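PDB 2PP0: L-talarate/Galactarate Dehydratase from Salmonella typhimurium, which catalyses the magnesium-dependent dehydration of L-talarate and galactarate to 5-keto-4-deoxy-D-glucarate, and also epimerises L-talarate to galactarate. Local coordinates for residues T42-A47 with G170-T174; F78-K82 with H328-V333. All coordinates share one frame; numbering follows the deposited sequence.

Contact 1: T42-A47 with G170-T174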
loop_
_atom_site.group_PDB
_atom_site.type_symbol
_atom_site.label_atom_id
_atom_site.label_comp_id
_atom_site.label_asym_id
_atom_site.label_seq_id
_atom_site.Cartn_x
_atom_site.Cartn_y
_atom_site.Cartn_z
ATOM N N THR B 42 15.865 -11.441 34.669
ATOM C CA THR B 42 17.187 -11.888 34.249
ATOM C C THR B 42 17.757 -10.843 33.292
ATOM O O THR B 42 17.353 -10.778 32.130
ATOM C CB THR B 42 17.122 -13.245 33.518
ATOM O OG1 THR B 42 16.645 -14.253 34.417
ATOM C CG2 THR B 42 18.496 -13.639 33.003
ATOM N N PRO B 43 18.697 -10.005 33.774
ATOM C CA PRO B 43 19.316 -8.961 32.949
ATOM C C PRO B 43 19.768 -9.508 31.600
ATOM O O PRO B 43 20.437 -10.539 31.527
ATOM C CB PRO B 43 20.485 -8.493 33.805
ATOM C CG PRO B 43 19.941 -8.654 35.205
ATOM C CD PRO B 43 19.282 -10.015 35.128
ATOM N N VAL B 44 19.392 -8.808 30.537
ATOM C CA VAL B 44 19.736 -9.225 29.185
ATOM C C VAL B 44 20.837 -8.366 28.581
ATOM O O VAL B 44 20.785 -7.135 28.637
ATOM C CB VAL B 44 18.507 -9.147 28.260
ATOM C CG1 VAL B 44 18.887 -9.585 26.861
ATOM C CG2 VAL B 44 17.383 -10.013 28.817
ATOM N N SER B 45 21.831 -9.019 27.991
ATOM C CA SER B 45 22.921 -8.292 27.371
ATOM C C SER B 45 23.429 -8.972 26.106
ATOM O O SER B 45 23.664 -10.183 26.084
ATOM C CB SER B 45 24.070 -8.104 28.374
ATOM O OG SER B 45 24.614 -9.341 28.789
ATOM N N ASP B 46 23.558 -8.184 25.042
ATOM C CA ASP B 46 24.075 -8.673 23.771
ATOM C C ASP B 46 25.488 -8.102 23.637
ATOM O O ASP B 46 26.077 -7.667 24.630
ATOM C CB ASP B 46 23.196 -8.209 22.596
ATOM C CG ASP B 46 22.862 -6.721 22.651
ATOM O OD1 ASP B 46 23.728 -5.906 23.029
ATOM O OD2 ASP B 46 21.722 -6.358 22.297
ATOM N N ALA B 47 26.032 -8.088 22.425
ATOM C CA ALA B 47 27.381 -7.565 22.221
ATOM C C ALA B 47 27.531 -6.088 22.600
ATOM O O ALA B 47 28.633 -5.634 22.916
ATOM C CB ALA B 47 27.808 -7.776 20.774
ATOM N N GLY B 170 19.442 -17.152 23.064
ATOM C CA GLY B 170 20.775 -17.114 22.485
ATOM C C GLY B 170 21.595 -15.881 22.821
ATOM O O GLY B 170 22.503 -15.525 22.069
ATOM N N PHE B 171 21.290 -15.238 23.945
ATOM C CA PHE B 171 22.005 -14.030 24.367
ATOM C C PHE B 171 23.378 -14.295 24.989
ATOM O O PHE B 171 23.659 -15.402 25.461
ATOM C CB PHE B 171 21.126 -13.223 25.326
ATOM C CG PHE B 171 20.118 -12.342 24.630
ATOM C CD1 PHE B 171 20.459 -11.049 24.240
ATOM C CD2 PHE B 171 18.828 -12.803 24.363
ATOM C CE1 PHE B 171 19.528 -10.220 23.599
ATOM C CE2 PHE B 171 17.888 -11.985 23.721
ATOM C CZ PHE B 171 18.239 -10.691 23.339
ATOM N N LEU B 172 24.223 -13.261 24.991
ATOM C CA LEU B 172 25.596 -13.347 25.501
ATOM C C LEU B 172 25.828 -13.455 27.010
ATOM O O LEU B 172 26.948 -13.724 27.444
ATOM C CB LEU B 172 26.420 -12.177 24.949
ATOM C CG LEU B 172 26.894 -12.344 23.502
ATOM C CD1 LEU B 172 27.426 -11.024 22.975
ATOM C CD2 LEU B 172 27.962 -13.435 23.436
ATOM N N HIS B 173 24.793 -13.240 27.813
ATOM C CA HIS B 173 24.946 -13.351 29.262
ATOM C C HIS B 173 24.628 -14.788 29.672
ATOM O O HIS B 173 24.723 -15.155 30.844
ATOM C CB HIS B 173 23.990 -12.387 29.963
ATOM C CG HIS B 173 22.547 -12.638 29.647
ATOM N ND1 HIS B 173 21.822 -13.654 30.232
ATOM C CD2 HIS B 173 21.707 -12.027 28.778
ATOM C CE1 HIS B 173 20.597 -13.658 29.737
ATOM N NE2 HIS B 173 20.501 -12.682 28.852
ATOM N N THR B 174 24.258 -15.598 28.685
ATOM C CA THR B 174 23.898 -16.994 28.903
ATOM C C THR B 174 25.066 -17.945 28.632
ATOM O O THR B 174 25.599 -17.987 27.521
ATOM C CB THR B 174 22.710 -17.387 27.990
ATOM O OG1 THR B 174 21.615 -16.488 28.218
ATOM C CG2 THR B 174 22.256 -18.812 28.271
#
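His173 lays its imidazole against the backbone of residues 43-45. The carbonyl oxygen of Pro43 stands over the centre of one ring face, 3.3 Å above the plane, so the C=O meets the pi surface without a hydrogen bond to the imidazole nitrogens. At the rim, His173 CD2 comes to 3.1 Å from Ser45 N, a tight fit. With CG between the backbone N and the carbonyl carbon (chi1 60°), the ring turns to the 43-45 backbone while His173 CB lies 3.3 Å from Ser45 OG.

Leu172 meets the next residues along, Ser45 to Ala47. Its CD1 methyl packs at 3.3 Å from Ala47 N and also touches Ala47 CB, at the start of helix 47-50, for which Asp46 is the N-cap. Beside it, Leu172 N gives Ser45 O a weak, bent hydrogen bond of 3.3 Å (124° at the hydrogen).

Phe171 offers a face to Val44, whose CG1 makes a CH-pi contact 3.5 Å from the ring centroid and 18° off the normal; Ser45 O and Asp46 CB border the same ring near its plane.

The three residues belong to a type I turn, Phe171 to Thr174, in the loop between strand 161-166 and helix 176-188 of the barrel domain, and they meet the loop that follows strand 28-40 of the capping domain. Phe171 also touches Lys197, the catalytic proton acceptor, and Asp46 pairs with Lys48. With one weak hydrogen bond between the segments, their fit rests mainly on van der Waals contact: apolar for Phe171, against backbone polar atoms for the imidazole.

Contact 2: F78-K82 with H328-V333. With GOL (glycerol), chain E.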
loop_
_atom_site.group_PDB
_atom_site.type_symbol
_atom_site.label_atom_id
_atom_site.label_comp_id
_atom_site.label_asym_id
_atom_site.label_seq_id
_atom_site.Cartn_x
_atom_site.Cartn_y
_atom_site.Cartn_z
ATOM N N PHE B 78 0.680 -0.397 20.171
ATOM C CA PHE B 78 1.737 -0.011 21.096
ATOM C C PHE B 78 3.092 0.164 20.433
ATOM O O PHE B 78 3.314 -0.277 19.304
ATOM C CB PHE B 78 1.868 -1.067 22.201
ATOM C CG PHE B 78 2.439 -2.380 21.723
ATOM C CD1 PHE B 78 3.818 -2.575 21.663
ATOM C CD2 PHE B 78 1.597 -3.410 21.301
ATOM C CE1 PHE B 78 4.353 -3.777 21.186
ATOM C CE2 PHE B 78 2.119 -4.614 20.822
ATOM C CZ PHE B 78 3.499 -4.800 20.764
ATOM N N SER B 79 3.989 0.829 21.155
ATOM C CA SER B 79 5.365 1.024 20.717
ATOM C C SER B 79 6.175 0.692 21.967
ATOM O O SER B 79 5.600 0.386 23.019
ATOM C CB SER B 79 5.625 2.464 20.241
ATOM O OG SER B 79 5.472 3.415 21.275
ATOM N N TYR B 80 7.495 0.730 21.876
ATOM C CA TYR B 80 8.291 0.379 23.038
ATOM C C TYR B 80 9.640 1.061 22.989
ATOM O O TYR B 80 9.987 1.715 22.010
ATOM C CB TYR B 80 8.521 -1.130 23.059
ATOM C CG TYR B 80 9.537 -1.573 22.021
ATOM C CD1 TYR B 80 10.892 -1.686 22.344
ATOM C CD2 TYR B 80 9.158 -1.798 20.699
ATOM C CE1 TYR B 80 11.842 -2.006 21.375
ATOM C CE2 TYR B 80 10.101 -2.119 19.724
ATOM C CZ TYR B 80 11.439 -2.220 20.068
ATOM O OH TYR B 80 12.376 -2.524 19.100
ATOM N N SER B 81 10.398 0.891 24.062
ATOM C CA SER B 81 11.743 1.432 24.129
ATOM C C SER B 81 12.557 0.527 25.029
ATOM O O SER B 81 12.110 0.153 26.113
ATOM C CB SER B 81 11.748 2.855 24.689
ATOM O OG SER B 81 13.074 3.370 24.695
ATOM N N LYS B 82 13.730 0.130 24.555
ATOM C CA LYS B 82 14.618 -0.696 25.352
ATOM C C LYS B 82 15.714 0.272 25.770
ATOM O O LYS B 82 16.548 0.671 24.963
ATOM C CB LYS B 82 15.158 -1.866 24.524
ATOM C CG LYS B 82 14.062 -2.884 24.227
ATOM C CD LYS B 82 14.536 -4.108 23.479
ATOM C CE LYS B 82 13.327 -5.006 23.185
ATOM N NZ LYS B 82 13.673 -6.300 22.536
ATOM N N HIS B 328 11.882 -7.112 13.188
ATOM C CA HIS B 328 12.495 -7.257 14.498
ATOM C C HIS B 328 11.509 -7.135 15.653
ATOM O O HIS B 328 10.692 -6.211 15.689
ATOM C CB HIS B 328 13.609 -6.218 14.662
ATOM C CG HIS B 328 14.054 -6.026 16.076
ATOM N ND1 HIS B 328 13.519 -5.059 16.900
ATOM C CD2 HIS B 328 14.962 -6.696 16.823
ATOM C CE1 HIS B 328 14.079 -5.142 18.094
ATOM N NE2 HIS B 328 14.957 -6.128 18.074
ATOM N N PHE B 329 11.583 -8.083 16.586
ATOM C CA PHE B 329 10.744 -8.051 17.783
ATOM C C PHE B 329 9.250 -7.998 17.460
ATOM O O PHE B 329 8.815 -8.454 16.401
ATOM C CB PHE B 329 11.163 -6.826 18.616
ATOM C CG PHE B 329 10.708 -6.850 20.056
ATOM C CD1 PHE B 329 10.885 -7.980 20.848
ATOM C CD2 PHE B 329 10.175 -5.703 20.640
ATOM C CE1 PHE B 329 10.543 -7.964 22.206
ATOM C CE2 PHE B 329 9.832 -5.674 21.991
ATOM C CZ PHE B 329 10.018 -6.807 22.777
ATOM N N ALA B 330 8.481 -7.456 18.401
ATOM C CA ALA B 330 7.030 -7.292 18.301
ATOM C C ALA B 330 6.314 -8.263 17.356
ATOM O O ALA B 330 5.620 -7.832 16.434
ATOM C CB ALA B 330 6.713 -5.851 17.904
ATOM N N MET B 331 6.463 -9.566 17.596
ATOM C CA MET B 331 5.817 -10.560 16.740
ATOM C C MET B 331 4.297 -10.412 16.739
ATOM O O MET B 331 3.626 -10.806 15.780
ATOM C CB MET B 331 6.222 -11.990 17.156
ATOM C CG MET B 331 5.982 -12.351 18.619
ATOM S SD MET B 331 6.536 -14.033 19.038
ATOM C CE MET B 331 5.574 -14.305 20.529
ATOM N N GLU B 332 3.761 -9.819 17.802
ATOM C CA GLU B 332 2.320 -9.613 17.923
ATOM C C GLU B 332 1.817 -8.723 16.789
ATOM O O GLU B 332 0.655 -8.805 16.382
ATOM C CB GLU B 332 1.983 -8.978 19.277
ATOM C CG GLU B 332 2.258 -9.870 20.505
ATOM C CD GLU B 332 3.740 -10.112 20.779
ATOM O OE1 GLU B 332 4.592 -9.346 20.271
ATOM O OE2 GLU B 332 4.058 -11.065 21.524
ATOM N N VAL B 333 2.702 -7.871 16.280
ATOM C CA VAL B 333 2.356 -6.987 15.176
ATOM C C VAL B 333 2.985 -7.477 13.874
ATOM O O VAL B 333 2.328 -7.519 12.831
ATOM C CB VAL B 333 2.845 -5.544 15.431
ATOM C CG1 VAL B 333 2.561 -4.683 14.215
ATOM C CG2 VAL B 333 2.159 -4.967 16.672
HETATM C C1 GOL E . 16.927 -6.184 21.378
HETATM O O1 GOL E . 15.594 -6.256 20.881
HETATM C C2 GOL E . 17.799 -7.213 20.659
HETATM O O2 GOL E . 18.086 -6.764 19.327
HETATM C C3 GOL E . 19.093 -7.409 21.448
HETATM O O3 GOL E . 20.143 -7.853 20.585
#
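Phe329 receives two different partners from segment 78-82. In the aromatic pair it gives its edge to the face of Tyr80, a T-shaped arrangement with centroids 5.0 Å apart and planes at 68°; Phe329 CD2 leads, 3.7 Å from Tyr80 CE2. The cation-pi contact uses a face of Phe329: Lys82, extended beyond CG, sets NZ over the ring centre, 3.5 Å from the centroid and 10° off the normal, with CE following over the same face. Phe350 gives Lys82 a second cation-pi partner.

Strand 74-81 is an outer strand of the antiparallel sheet in the capping domain, whereas 328-333 follows barrel strand 324-325 and leads into helix 331-339, so the contact joins the two domains of the enolase-superfamily fold.

Among polar groups, Tyr80 OH lies at the edge of the His328 imidazole, 3.3 Å from CE1, and both Tyr80 OH and His328 ND1 hydrogen-bond to Asp301, the partner in the His-Asp dyad. A glycerol bridges the other end: GOL O1 is 2.9 Å from His328 NE2. Lys82 NZ is 2.5 Å from GOL O1, rather short. Apolar contact is looser, Phe78 CE2 reaching Val333 CG2 at 4.2 Å and Phe78 CZ close to Ala330 CB.

How the contacts relate
Contacts 1 and 2 join the capping domain to the barrel at two places about 18 Å apart between centres, with nearest atoms about 6 Å apart and no touch between them. Their segments alternate along the chain, each pairing a capping-domain piece with a later barrel piece. The active site lies between them, and one glycerol, probably from the crystallisation liquor, links the two. It hydrogen-bonds to Lys82 and His328 of contact 2. On the side of contact 1, GOL O3 lies 2.8 Å from Asp46 OD2. Lys197 and Asn228 also bind the glycerol. Contact 1 thus borders the Lys197 side of the pocket and contact 2 supplies His328, the second acid-base residue.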